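Local coordinates for protein homocysteine S-methyltransferase (Escherichia coli, PDB 5DMM) that transfers a methyl group from S-methylmethionine, or less efficiently from S-adenosylmethionine, to homocysteine in a zinc-dependent reaction that yields methionine, at residues Cys32-Ser37 / Ala41-Glu46; Leu56-Ala61 / Ala301-Leu306; Lys94-Ala99 / Glu155-Ala160; Glu168-Phe173 / Glu177-Leu182; Asp279-Trp284 / Arg290-Cys295. One frame throughout, in Å; residues are numbered along the deposited sequence.

Interaction 1 of 5, residues Cys32-Ser37 / Ala41-Glu46; sequences CNLADS and AKVLVE
Lys42 reaches from helix 39-46 to the backbone of Asn33. Its CB points at the loop 32-37; CG lies opposite the backbone N (chi1 -179°), and CD continues in an extended line. The chain then bends at chi3 (84°), which brings CE to 3.9 Å from Asn33 O and places NZ 3.1 Å from that same oxygen in a hydrogen bond. The ammonium approaches in the carbonyl plane, with a C=O...N angle of 157°. Asn33 OD1 stays at 4.2 Å from Lys42 NZ, and a water weakly bridges NZ to Ala35 N. On the next residue, Val43 CG2 meets Leu34 CD2 at 4.0 Å, where Leu34 also rests on Ala24 and Glu28 of helix 24-29 and Val43 on Ile51. The chemistry is thus one charged-donor bond at the solvent-facing end of the contact, accepted by a main-chain oxygen and so not dependent on the Asn33 amide, while Leu34 and Val43 add a small apolar contact between loop and helix.

Interaction 2 of 5, residues Leu56-Ala61 / Ala301-Leu306; sequences LDYYRA and ADIAAL
Ile303 is the bump of this interface, and Tyr58 and Ala61, three residues apart on helix 48-61, form the hollow that takes it. The two branches of the isoleucine divide the work. Ile303 CG1 lies at the edge of the Tyr58 ring, near its plane, 3.6 Å from Tyr58 CD1, and the two side chains cross at about a right angle. Ile303 CG2, held opposite the backbone N by the side chain's first torsion (chi1 -60°), turns to the alanine instead and lies 4.0 Å from Ala61 CB. Small residues let the backbones close in where Ala61 faces Ala304: their CA atoms are 4.7 Å apart, and Ala304 CA directs its hydrogen at Ala61 O in a C-H...O contact of 3.5 Å. The local helix axes run nearly parallel, 21° apart with 8.7 Å between them. No hydrogen bond crosses the interface; the Tyr58 hydroxyl is instead bonded to Ala22 O, while Pro300 adds contacts to Tyr58 and Ala61. Helix 48-61 lies between the first strand, 17-18, and the second, 65-67, and helix 300-309 follows the last, 289-292, so first and last units meet here and close the outer helical layer of the TIM-barrel fold.

Interaction 3 of 5, residues Lys94-Ala99 / Glu155-Ala160; sequences KSVELA and EALLDA
With chi1 at -176°, Val96 sets CG1 opposite its backbone N and CG2 opposite its carbonyl carbon, so that both methyls spread toward helix 143-159. Leu157 answers with chi1 -69° and chi2 171°; its CA-CB bond passes alongside helix 85-109, but these torsions carry CD2 back to Val96 CG2, 3.5 Å away. The two side chains meet at an oblique angle. The other half of the contact involves Ala160, whose CB points toward helix 85-109 and lies 3.7 Å from Val96 CB and 3.9 Å from Val96 CG2. Val96 CG1 approaches the carbonyl of Ala160, 3.6 Å from Ala160 O. Val96 is therefore wedged between the Leu157 branch and the Ala160 methyl. Ser95 OG makes only a marginal approach to Leu157; its hydroxyl is engaged with Ile92 O in its own helix. Ile92 also packs on Leu157 and Ala156, extending the apolar seam one turn back. No hydrogen bond joins the two segments, and a weak one from Arg100 NH1 to Ala160 O lies just beyond them. Between the segments themselves the chemistry is that of dispersion and buried apolar surface, joining two neighbouring helices of the barrel's outer layer.

Interaction 4 of 5, residues Glu168-Phe173 / Glu177-Leu182; sequences ETLPNF and EALAEL. With HCS (2-amino-4-mercapto-butyric acid), chain F.
One face of the Phe173 ring carries a carboxylate oxygen: Glu177 OE2 stands 3.0 Å above the ring plane, displaced from the ring centre toward CE2 and CD2, and its nearest ring atom is Phe173 CE2, at 3.0 Å. The carboxylate is turned nearly upright on the ring, the two planes being 79° apart, so a single oxygen does the touching. Phe173 CG lies opposite its backbone N (chi1 -170°), while the glutamate chain runs extended beyond CG to reach over the ring. A carboxylate this close to the pi face would probably gain little electrostatically. The two residues are four apart in helix 173-183, joined by Glu177 N to Phe173 O at 3.0 Å, which puts their side chains on the same side. Asn172, at the N-cap, uses OD1 to hold Glu175 N. The start of 168-173 faces the homocysteine. Glu168 OE2 lies 2.6 Å from homocysteine OXT and is also bonded to Ser121 OG, while Glu168 OE1 is bonded to Tyr253 OH; Thr169 OG1 is 3.2 Å from homocysteine SD. Leu170 CD1 meets Leu179 CD2 at 4.3 Å, and these leucines join strand 164-170 to helix 173-183 within a beta-alpha-beta unit leading to strand 191-197, whose Phe193 touches both, with helix 143-159 beside Leu179 and helix 209-217 beside Phe173 and Glu177.

Interaction 5 of 5, residues Asp279-Trp284 / Arg290-Cys295; sequences DYLPQW and RLIGGC. With ZN (zinc ion), chain B.
Ile292 sends its two branches to different residues of helix 281-286. Its first torsion (chi1 -56°) puts CG1 opposite the carbonyl carbon, and chi2 (-174°) extends the chain until CD1 stands 3.4 Å from Leu281 CD1, tighter than usual for two carbons. CG2, opposite the backbone N, goes instead to the edge of the Trp284 indole near its plane, 3.8 Å from both CE3 and CZ3. Here a helix of the TIM barrel lies on the last strand, 289-292, with Val252 of the adjacent strand 250-253 touching both Trp284 and Ile292. Tyr280 CB sits over one face of the indole, 3.3 Å above its plane, and Trp284 NE1 is bonded to Thr235 OG1. Beyond the strand, Gly293 and Gly294 lead to Cys295, whose chi1 of -147° directs SG to the zinc ion at 2.0 Å; Cys229 supplies a second sulfur ligand.

Overall arrangement
The five contacts are spread round a barrel that binds homocysteine and zinc at the C-terminal ends of its strands. Interactions 4 and 5 come closest to that site from different strands: 168-173 supplies Glu168 and Thr169 to the homocysteine, 290-295 supplies Cys295 to the metal, and their nearest atoms are about 5 Å apart although their centres lie 23 Å apart. Interaction 5 also touches interaction 2, where Leu306 CD1 meets Ile292 CG2 at 4.0 Å, so helices 281-286 and 300-309 share the Ile292 side chain. In the outer layer, interaction 3 is in contact with interaction 1 through Leu44 CD2 and Leu98 CD1, at 3.6 Å, and with interaction 2 through Tyr59. The side chain of Tyr58 in interaction 2 is about 9 Å from the bound homocysteine.

Interaction 1 of 5, residues Cys32-Ser37 / Ala41-Glu46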
# COMPACT_ATOMS: atom_id res chain seq x y z
N CYS A 32 -5.65 -20.93 -5.27
CA CYS A 32 -5.42 -20.10 -6.45
C CYS A 32 -4.05 -20.31 -7.10
O CYS A 32 -3.03 -20.41 -6.42
CB CYS A 32 -5.57 -18.62 -6.09
SG CYS A 32 -7.27 -18.15 -5.88
N ASN A 33 -4.05 -20.37 -8.43
CA ASN A 33 -2.81 -20.34 -9.18
C ASN A 33 -2.56 -18.94 -9.70
O ASN A 33 -3.27 -18.46 -10.58
CB ASN A 33 -2.84 -21.34 -10.34
CG ASN A 33 -1.72 -21.11 -11.34
OD1 ASN A 33 -1.96 -20.70 -12.48
ND2 ASN A 33 -0.48 -21.35 -10.91
N LEU A 34 -1.56 -18.28 -9.13
CA LEU A 34 -1.23 -16.92 -9.54
C LEU A 34 -0.04 -16.98 -10.49
O LEU A 34 1.10 -16.81 -10.07
CB LEU A 34 -0.93 -16.04 -8.32
CG LEU A 34 -1.94 -16.12 -7.17
CD1 LEU A 34 -1.60 -15.10 -6.06
CD2 LEU A 34 -3.37 -15.93 -7.65
N ALA A 35 -0.33 -17.21 -11.76
CA ALA A 35 0.69 -17.57 -12.75
C ALA A 35 1.56 -16.40 -13.21
O ALA A 35 2.71 -16.60 -13.60
CB ALA A 35 0.02 -18.23 -13.95
N ASP A 36 1.01 -15.20 -13.19
CA ASP A 36 1.73 -14.03 -13.67
C ASP A 36 1.35 -12.80 -12.87
O ASP A 36 0.47 -12.86 -12.01
CB ASP A 36 1.44 -13.80 -15.15
CG ASP A 36 0.01 -13.41 -15.40
OD1 ASP A 36 -0.28 -12.20 -15.35
OD2 ASP A 36 -0.83 -14.30 -15.63
N SER A 37 2.00 -11.67 -13.17
CA SER A 37 1.80 -10.46 -12.39
C SER A 37 0.44 -9.81 -12.62
O SER A 37 0.09 -8.85 -11.93
CB SER A 37 2.90 -9.45 -12.68
OG SER A 37 2.73 -8.86 -13.96
N ALA A 41 -6.49 -9.53 -12.37
CA ALA A 41 -7.54 -9.43 -13.37
C ALA A 41 -8.36 -10.72 -13.43
O ALA A 41 -9.58 -10.69 -13.58
CB ALA A 41 -6.96 -9.10 -14.75
N LYS A 42 -7.68 -11.85 -13.28
CA LYS A 42 -8.35 -13.14 -13.29
C LYS A 42 -9.11 -13.36 -12.00
O LYS A 42 -10.29 -13.70 -12.02
CB LYS A 42 -7.36 -14.29 -13.50
CG LYS A 42 -8.05 -15.66 -13.54
CD LYS A 42 -7.09 -16.79 -13.83
CE LYS A 42 -6.40 -17.28 -12.56
NZ LYS A 42 -5.46 -18.41 -12.83
N VAL A 43 -8.45 -13.17 -10.87
CA VAL A 43 -9.09 -13.47 -9.59
C VAL A 43 -10.25 -12.51 -9.30
O VAL A 43 -11.27 -12.92 -8.73
CB VAL A 43 -8.08 -13.44 -8.43
CG1 VAL A 43 -8.77 -13.75 -7.10
CG2 VAL A 43 -6.97 -14.45 -8.68
N LEU A 44 -10.12 -11.25 -9.70
CA LEU A 44 -11.19 -10.28 -9.46
C LEU A 44 -12.44 -10.67 -10.24
O LEU A 44 -13.57 -10.41 -9.82
CB LEU A 44 -10.74 -8.87 -9.84
CG LEU A 44 -9.90 -8.14 -8.78
CD1 LEU A 44 -9.31 -6.87 -9.39
CD2 LEU A 44 -10.76 -7.79 -7.58
N VAL A 45 -12.22 -11.32 -11.37
CA VAL A 45 -13.33 -11.79 -12.20
C VAL A 45 -13.83 -13.17 -11.75
O VAL A 45 -15.03 -13.36 -11.53
CB VAL A 45 -12.92 -11.83 -13.68
CG1 VAL A 45 -13.93 -12.62 -14.51
CG2 VAL A 45 -12.77 -10.40 -14.22
N GLU A 46 -12.92 -14.12 -11.59
CA GLU A 46 -13.33 -15.51 -11.40
C GLU A 46 -13.55 -15.92 -9.95
O GLU A 46 -14.38 -16.78 -9.66
CB GLU A 46 -12.30 -16.43 -12.06
CG GLU A 46 -12.23 -16.23 -13.58
CD GLU A 46 -11.20 -17.13 -14.25
OE1 GLU A 46 -10.68 -18.04 -13.58
OE2 GLU A 46 -10.91 -16.91 -15.45
O HOH W 1 -3.12 -15.85 -12.97

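Interaction 2 of 5, residues Leu56-Ala61 / Ala301-Leu306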
# COMPACT_ATOMS: atom_id res chain seq x y z
N LEU A 56 -11.30 -10.09 5.00
CA LEU A 56 -12.01 -10.37 6.25
C LEU A 56 -11.07 -11.08 7.24
O LEU A 56 -11.06 -10.77 8.43
CB LEU A 56 -13.25 -11.22 5.99
CG LEU A 56 -14.02 -11.69 7.23
CD1 LEU A 56 -14.53 -10.49 8.04
CD2 LEU A 56 -15.16 -12.63 6.83
N ASP A 57 -10.29 -12.01 6.72
CA ASP A 57 -9.25 -12.71 7.49
C ASP A 57 -8.30 -11.74 8.21
O ASP A 57 -7.95 -11.91 9.39
CB ASP A 57 -8.46 -13.61 6.55
CG ASP A 57 -7.88 -14.81 7.24
OD1 ASP A 57 -7.46 -14.69 8.42
OD2 ASP A 57 -7.83 -15.88 6.59
N TYR A 58 -7.85 -10.73 7.47
CA TYR A 58 -6.92 -9.77 8.05
C TYR A 58 -7.60 -8.86 9.08
O TYR A 58 -7.00 -8.54 10.11
CB TYR A 58 -6.25 -8.92 6.95
CG TYR A 58 -5.04 -9.61 6.34
CD1 TYR A 58 -3.90 -9.83 7.10
CD2 TYR A 58 -5.04 -10.01 5.00
CE1 TYR A 58 -2.79 -10.44 6.57
CE2 TYR A 58 -3.92 -10.64 4.45
CZ TYR A 58 -2.80 -10.85 5.26
OH TYR A 58 -1.66 -11.45 4.77
N TYR A 59 -8.83 -8.43 8.82
CA TYR A 59 -9.53 -7.63 9.83
C TYR A 59 -9.71 -8.45 11.12
O TYR A 59 -9.61 -7.92 12.22
CB TYR A 59 -10.89 -7.15 9.33
CG TYR A 59 -10.90 -5.97 8.36
CD1 TYR A 59 -10.21 -4.78 8.63
CD2 TYR A 59 -11.66 -6.03 7.19
CE1 TYR A 59 -10.26 -3.70 7.74
CE2 TYR A 59 -11.71 -4.95 6.30
CZ TYR A 59 -11.00 -3.79 6.58
OH TYR A 59 -11.05 -2.73 5.72
N ARG A 60 -9.97 -9.75 10.98
CA ARG A 60 -10.09 -10.64 12.13
C ARG A 60 -8.77 -10.75 12.90
O ARG A 60 -8.77 -10.82 14.13
CB ARG A 60 -10.54 -12.04 11.70
CG ARG A 60 -12.00 -12.13 11.33
CD ARG A 60 -12.37 -13.56 10.95
NE ARG A 60 -13.82 -13.70 10.87
CZ ARG A 60 -14.45 -14.55 10.07
NH1 ARG A 60 -13.74 -15.34 9.26
NH2 ARG A 60 -15.77 -14.61 10.07
N ALA A 61 -7.66 -10.75 12.17
CA ALA A 61 -6.34 -10.86 12.78
C ALA A 61 -5.93 -9.58 13.50
O ALA A 61 -4.96 -9.57 14.26
CB ALA A 61 -5.31 -11.23 11.73
N ALA A 301 -1.05 -14.42 10.18
CA ALA A 301 -0.32 -14.83 11.39
C ALA A 301 0.59 -13.70 11.88
O ALA A 301 0.72 -13.48 13.08
CB ALA A 301 0.48 -16.09 11.14
N ASP A 302 1.21 -12.99 10.94
CA ASP A 302 2.07 -11.86 11.29
C ASP A 302 1.27 -10.72 11.91
O ASP A 302 1.73 -10.09 12.87
CB ASP A 302 2.82 -11.35 10.06
CG ASP A 302 3.73 -12.39 9.45
OD1 ASP A 302 4.85 -12.60 9.98
OD2 ASP A 302 3.34 -13.00 8.43
N ILE A 303 0.10 -10.44 11.34
CA ILE A 303 -0.77 -9.38 11.85
C ILE A 303 -1.28 -9.75 13.25
O ILE A 303 -1.33 -8.91 14.15
CB ILE A 303 -1.96 -9.14 10.89
CG1 ILE A 303 -1.42 -8.72 9.52
CG2 ILE A 303 -2.88 -8.06 11.43
CD1 ILE A 303 -0.44 -7.55 9.61
N ALA A 304 -1.64 -11.01 13.43
CA ALA A 304 -2.07 -11.51 14.74
C ALA A 304 -0.96 -11.35 15.78
O ALA A 304 -1.20 -10.92 16.91
CB ALA A 304 -2.50 -12.97 14.63
N ALA A 305 0.27 -11.66 15.38
CA ALA A 305 1.40 -11.47 16.28
C ALA A 305 1.62 -10.00 16.64
O ALA A 305 1.94 -9.67 17.78
CB ALA A 305 2.67 -12.05 15.67
N LEU A 306 1.44 -9.10 15.67
CA LEU A 306 1.62 -7.67 15.92
C LEU A 306 0.56 -7.18 16.89
O LEU A 306 0.85 -6.38 17.79
CB LEU A 306 1.56 -6.87 14.62
CG LEU A 306 2.80 -6.92 13.72
CD1 LEU A 306 2.48 -6.41 12.34
CD2 LEU A 306 3.92 -6.08 14.32

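Interaction 3 of 5, residues Lys94-Ala99 / Glu155-Ala160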
# COMPACT_ATOMS: atom_id res chain seq x y z
N LYS A 94 -13.70 -2.59 -8.30
CA LYS A 94 -14.10 -3.85 -7.66
C LYS A 94 -13.17 -4.23 -6.50
O LYS A 94 -13.63 -4.76 -5.49
CB LYS A 94 -14.11 -4.97 -8.69
CG LYS A 94 -14.54 -6.32 -8.12
CD LYS A 94 -16.02 -6.31 -7.75
CE LYS A 94 -16.57 -7.73 -7.65
NZ LYS A 94 -16.58 -8.42 -8.97
N SER A 95 -11.88 -3.94 -6.65
CA SER A 95 -10.91 -4.28 -5.61
C SER A 95 -11.23 -3.53 -4.32
O SER A 95 -11.01 -4.05 -3.22
CB SER A 95 -9.46 -4.00 -6.07
OG SER A 95 -9.13 -2.62 -6.00
N VAL A 96 -11.75 -2.31 -4.47
CA VAL A 96 -12.17 -1.48 -3.34
C VAL A 96 -13.48 -2.00 -2.77
O VAL A 96 -13.65 -2.09 -1.56
CB VAL A 96 -12.36 -0.01 -3.73
CG1 VAL A 96 -12.72 0.85 -2.49
CG2 VAL A 96 -11.10 0.53 -4.39
N GLU A 97 -14.41 -2.34 -3.66
CA GLU A 97 -15.70 -2.84 -3.25
C GLU A 97 -15.56 -4.10 -2.38
O GLU A 97 -16.25 -4.23 -1.37
CB GLU A 97 -16.56 -3.14 -4.49
CG GLU A 97 -17.96 -3.63 -4.21
CD GLU A 97 -18.67 -4.08 -5.49
OE1 GLU A 97 -18.48 -3.42 -6.54
OE2 GLU A 97 -19.39 -5.10 -5.45
N LEU A 98 -14.66 -5.00 -2.76
CA LEU A 98 -14.50 -6.26 -2.03
C LEU A 98 -13.92 -6.01 -0.64
O LEU A 98 -14.29 -6.68 0.31
CB LEU A 98 -13.61 -7.24 -2.79
CG LEU A 98 -14.21 -7.77 -4.10
CD1 LEU A 98 -13.13 -8.48 -4.90
CD2 LEU A 98 -15.35 -8.74 -3.77
N ALA A 99 -13.03 -5.03 -0.53
CA ALA A 99 -12.49 -4.70 0.79
C ALA A 99 -13.57 -4.03 1.65
O ALA A 99 -13.65 -4.26 2.86
CB ALA A 99 -11.24 -3.79 0.67
N GLU A 155 -8.37 7.70 -10.04
CA GLU A 155 -9.77 8.07 -10.15
C GLU A 155 -10.70 6.91 -9.76
O GLU A 155 -11.66 7.11 -9.01
CB GLU A 155 -10.07 8.58 -11.56
CG GLU A 155 -9.51 9.98 -11.74
CD GLU A 155 -9.80 10.62 -13.10
OE1 GLU A 155 -10.49 10.00 -13.94
OE2 GLU A 155 -9.33 11.76 -13.33
N ALA A 156 -10.39 5.71 -10.22
CA ALA A 156 -11.24 4.55 -9.96
C ALA A 156 -11.26 4.19 -8.47
O ALA A 156 -12.31 3.84 -7.93
CB ALA A 156 -10.77 3.37 -10.79
N LEU A 157 -10.10 4.29 -7.82
CA LEU A 157 -10.00 3.97 -6.40
C LEU A 157 -10.78 4.98 -5.54
O LEU A 157 -11.47 4.61 -4.59
CB LEU A 157 -8.52 3.93 -5.96
CG LEU A 157 -7.65 2.78 -6.49
CD1 LEU A 157 -6.17 3.03 -6.14
CD2 LEU A 157 -8.07 1.42 -5.91
N LEU A 158 -10.68 6.26 -5.89
CA LEU A 158 -11.38 7.30 -5.14
C LEU A 158 -12.89 7.20 -5.38
O LEU A 158 -13.68 7.28 -4.44
CB LEU A 158 -10.85 8.70 -5.51
CG LEU A 158 -9.40 9.00 -5.11
CD1 LEU A 158 -8.91 10.34 -5.66
CD2 LEU A 158 -9.23 8.96 -3.60
N ASP A 159 -13.28 7.01 -6.64
CA ASP A 159 -14.70 6.93 -6.98
C ASP A 159 -15.38 5.73 -6.34
O ASP A 159 -16.57 5.78 -6.06
CB ASP A 159 -14.90 6.86 -8.49
CG ASP A 159 -14.66 8.19 -9.16
OD1 ASP A 159 -14.67 9.23 -8.47
OD2 ASP A 159 -14.45 8.20 -10.40
N ALA A 160 -14.61 4.65 -6.14
CA ALA A 160 -15.14 3.45 -5.50
C ALA A 160 -15.20 3.59 -3.98
O ALA A 160 -15.72 2.72 -3.29
CB ALA A 160 -14.31 2.24 -5.89

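Interaction 4 of 5, residues Glu168-Phe173 / Glu177-Leu182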
# COMPACT_ATOMS: atom_id res chain seq x y z
N GLU A 168 2.73 2.93 -3.01
CA GLU A 168 3.67 2.04 -2.33
C GLU A 168 4.72 1.40 -3.23
O GLU A 168 4.56 1.33 -4.45
CB GLU A 168 2.89 0.93 -1.62
CG GLU A 168 2.07 0.07 -2.60
CD GLU A 168 1.26 -1.00 -1.90
OE1 GLU A 168 1.42 -1.18 -0.67
OE2 GLU A 168 0.46 -1.68 -2.59
N THR A 169 5.78 0.89 -2.60
CA THR A 169 6.87 0.22 -3.31
C THR A 169 7.50 1.15 -4.36
O THR A 169 7.94 0.70 -5.42
CB THR A 169 6.37 -1.10 -3.99
OG1 THR A 169 5.34 -1.70 -3.19
CG2 THR A 169 7.51 -2.10 -4.17
N LEU A 170 7.54 2.44 -4.05
CA LEU A 170 7.98 3.47 -5.00
C LEU A 170 9.51 3.63 -4.99
O LEU A 170 10.08 3.92 -3.95
CB LEU A 170 7.32 4.81 -4.66
CG LEU A 170 5.80 4.84 -4.49
CD1 LEU A 170 5.36 6.22 -4.06
CD2 LEU A 170 5.09 4.43 -5.78
N PRO A 171 10.16 3.46 -6.15
CA PRO A 171 11.62 3.49 -6.24
C PRO A 171 12.20 4.73 -6.91
O PRO A 171 13.42 4.91 -6.89
CB PRO A 171 11.91 2.27 -7.11
CG PRO A 171 10.76 2.31 -8.11
CD PRO A 171 9.56 2.89 -7.37
N ASN A 172 11.34 5.54 -7.52
CA ASN A 172 11.74 6.58 -8.46
C ASN A 172 11.22 7.96 -8.04
O ASN A 172 10.02 8.16 -7.88
CB ASN A 172 11.23 6.21 -9.86
CG ASN A 172 11.63 7.21 -10.92
OD1 ASN A 172 11.09 8.31 -10.98
ND2 ASN A 172 12.58 6.83 -11.78
N PHE A 173 12.15 8.90 -7.87
CA PHE A 173 11.86 10.24 -7.38
C PHE A 173 11.00 11.05 -8.35
O PHE A 173 10.07 11.73 -7.92
CB PHE A 173 13.17 10.98 -7.10
CG PHE A 173 12.99 12.29 -6.38
CD1 PHE A 173 12.18 12.39 -5.26
CD2 PHE A 173 13.69 13.42 -6.79
CE1 PHE A 173 12.04 13.60 -4.59
CE2 PHE A 173 13.55 14.63 -6.12
CZ PHE A 173 12.72 14.72 -5.02
N GLU A 177 7.30 12.67 -7.53
CA GLU A 177 6.89 14.05 -7.79
C GLU A 177 5.62 14.13 -8.63
O GLU A 177 4.68 14.85 -8.30
CB GLU A 177 8.00 14.82 -8.51
CG GLU A 177 9.35 14.79 -7.84
CD GLU A 177 10.45 15.34 -8.73
OE1 GLU A 177 10.14 16.07 -9.70
OE2 GLU A 177 11.63 15.05 -8.45
N ALA A 178 5.61 13.38 -9.73
CA ALA A 178 4.46 13.32 -10.64
C ALA A 178 3.20 12.89 -9.90
O ALA A 178 2.12 13.46 -10.09
CB ALA A 178 4.75 12.38 -11.79
N LEU A 179 3.35 11.88 -9.05
CA LEU A 179 2.24 11.36 -8.25
C LEU A 179 1.74 12.37 -7.21
O LEU A 179 0.53 12.50 -7.01
CB LEU A 179 2.68 10.06 -7.57
CG LEU A 179 1.68 8.95 -7.28
CD1 LEU A 179 0.85 8.62 -8.50
CD2 LEU A 179 2.42 7.69 -6.80
N ALA A 180 2.64 13.06 -6.53
CA ALA A 180 2.22 14.08 -5.56
C ALA A 180 1.49 15.21 -6.28
O ALA A 180 0.48 15.73 -5.79
CB ALA A 180 3.42 14.62 -4.78
N GLU A 181 2.00 15.59 -7.44
CA GLU A 181 1.34 16.60 -8.27
C GLU A 181 -0.07 16.15 -8.69
O GLU A 181 -1.04 16.89 -8.58
CB GLU A 181 2.17 16.91 -9.51
CG GLU A 181 3.40 17.77 -9.25
CD GLU A 181 3.07 19.25 -9.15
OE1 GLU A 181 2.69 19.85 -10.18
OE2 GLU A 181 3.19 19.80 -8.03
N LEU A 182 -0.15 14.91 -9.17
CA LEU A 182 -1.42 14.32 -9.59
C LEU A 182 -2.49 14.38 -8.50
O LEU A 182 -3.66 14.68 -8.77
CB LEU A 182 -1.20 12.87 -10.02
CG LEU A 182 -2.45 12.10 -10.46
CD1 LEU A 182 -3.17 12.81 -11.61
CD2 LEU A 182 -2.09 10.68 -10.86
N HCS F . 0.67 -5.58 -3.73
CA HCS F . 1.25 -5.32 -2.43
CB HCS F . 2.61 -4.65 -2.60
CG HCS F . 3.57 -5.55 -3.36
SD HCS F . 5.25 -4.88 -3.26
C HCS F . 0.34 -4.41 -1.65
OXT HCS F . -0.70 -4.01 -2.19
O HCS F . 0.67 -4.10 -0.48

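Interaction 5 of 5, residues Asp279-Trp284 / Arg290-Cys295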
# COMPACT_ATOMS: atom_id res chain seq x y z
N ASP A 279 8.45 -9.05 16.41
CA ASP A 279 9.47 -8.76 17.43
C ASP A 279 10.05 -7.36 17.30
O ASP A 279 10.64 -6.83 18.25
CB ASP A 279 10.61 -9.78 17.36
CG ASP A 279 10.19 -11.16 17.85
OD1 ASP A 279 9.17 -11.25 18.57
OD2 ASP A 279 10.88 -12.14 17.50
N TYR A 280 9.90 -6.76 16.12
CA TYR A 280 10.45 -5.44 15.83
C TYR A 280 9.57 -4.28 16.27
O TYR A 280 9.99 -3.12 16.21
CB TYR A 280 10.71 -5.31 14.33
CG TYR A 280 11.91 -6.07 13.85
CD1 TYR A 280 13.12 -5.41 13.64
CD2 TYR A 280 11.85 -7.44 13.59
CE1 TYR A 280 14.22 -6.10 13.19
CE2 TYR A 280 12.94 -8.13 13.15
CZ TYR A 280 14.13 -7.45 12.95
OH TYR A 280 15.24 -8.14 12.51
N LEU A 281 8.34 -4.57 16.69
CA LEU A 281 7.38 -3.52 16.98
C LEU A 281 7.90 -2.44 17.96
O LEU A 281 7.72 -1.25 17.70
CB LEU A 281 6.08 -4.15 17.49
CG LEU A 281 4.93 -3.27 17.97
CD1 LEU A 281 4.69 -2.10 17.05
CD2 LEU A 281 3.66 -4.10 18.09
N PRO A 282 8.56 -2.84 19.06
CA PRO A 282 9.08 -1.76 19.92
C PRO A 282 10.15 -0.87 19.26
O PRO A 282 10.07 0.35 19.45
CB PRO A 282 9.66 -2.52 21.12
CG PRO A 282 8.94 -3.80 21.14
CD PRO A 282 8.69 -4.16 19.71
N GLN A 283 11.11 -1.44 18.53
CA GLN A 283 12.12 -0.63 17.84
C GLN A 283 11.45 0.31 16.84
O GLN A 283 11.81 1.47 16.73
CB GLN A 283 13.10 -1.48 17.04
CG GLN A 283 14.11 -2.30 17.78
CD GLN A 283 14.66 -3.38 16.86
OE1 GLN A 283 15.07 -3.10 15.73
NE2 GLN A 283 14.61 -4.63 17.32
N TRP A 284 10.50 -0.24 16.09
CA TRP A 284 9.82 0.54 15.05
C TRP A 284 9.02 1.68 15.63
O TRP A 284 9.09 2.80 15.13
CB TRP A 284 8.91 -0.37 14.22
CG TRP A 284 9.64 -1.32 13.36
CD1 TRP A 284 10.97 -1.29 13.05
CD2 TRP A 284 9.09 -2.44 12.67
NE1 TRP A 284 11.28 -2.34 12.21
CE2 TRP A 284 10.14 -3.06 11.97
CE3 TRP A 284 7.80 -2.99 12.60
CZ2 TRP A 284 9.95 -4.21 11.20
CZ3 TRP A 284 7.61 -4.14 11.84
CH2 TRP A 284 8.68 -4.73 11.14
N ARG A 290 3.90 4.44 12.97
CA ARG A 290 2.56 4.34 13.54
C ARG A 290 1.58 3.57 12.65
O ARG A 290 0.43 3.36 13.02
CB ARG A 290 2.00 5.73 13.84
CG ARG A 290 2.85 6.49 14.86
CD ARG A 290 2.17 7.77 15.32
NE ARG A 290 1.02 7.48 16.17
CZ ARG A 290 0.16 8.40 16.60
NH1 ARG A 290 0.31 9.68 16.27
NH2 ARG A 290 -0.87 8.03 17.35
N LEU A 291 2.05 3.17 11.47
CA LEU A 291 1.26 2.31 10.58
C LEU A 291 2.13 1.11 10.28
O LEU A 291 3.16 1.25 9.62
CB LEU A 291 0.85 3.03 9.29
CG LEU A 291 -0.29 4.05 9.31
CD1 LEU A 291 0.11 5.30 10.06
CD2 LEU A 291 -0.77 4.42 7.91
N ILE A 292 1.73 -0.06 10.77
CA ILE A 292 2.58 -1.23 10.74
C ILE A 292 1.83 -2.46 10.18
O ILE A 292 0.72 -2.77 10.61
CB ILE A 292 3.12 -1.55 12.14
CG1 ILE A 292 3.85 -0.31 12.69
CG2 ILE A 292 4.05 -2.77 12.12
CD1 ILE A 292 4.55 -0.54 13.99
N GLY A 293 2.43 -3.12 9.21
CA GLY A 293 1.85 -4.34 8.67
C GLY A 293 2.90 -5.22 8.04
O GLY A 293 4.06 -5.17 8.42
N GLY A 294 2.49 -6.00 7.04
CA GLY A 294 3.41 -6.91 6.37
C GLY A 294 3.32 -6.82 4.86
O GLY A 294 2.29 -6.44 4.30
N CYS A 295 4.42 -7.17 4.20
CA CYS A 295 4.44 -7.21 2.74
C CYS A 295 4.61 -8.67 2.27
O CYS A 295 3.90 -9.56 2.74
CB CYS A 295 5.55 -6.29 2.21
SG CYS A 295 5.19 -5.48 0.60
ZN ZN B . 6.20 -6.21 -0.96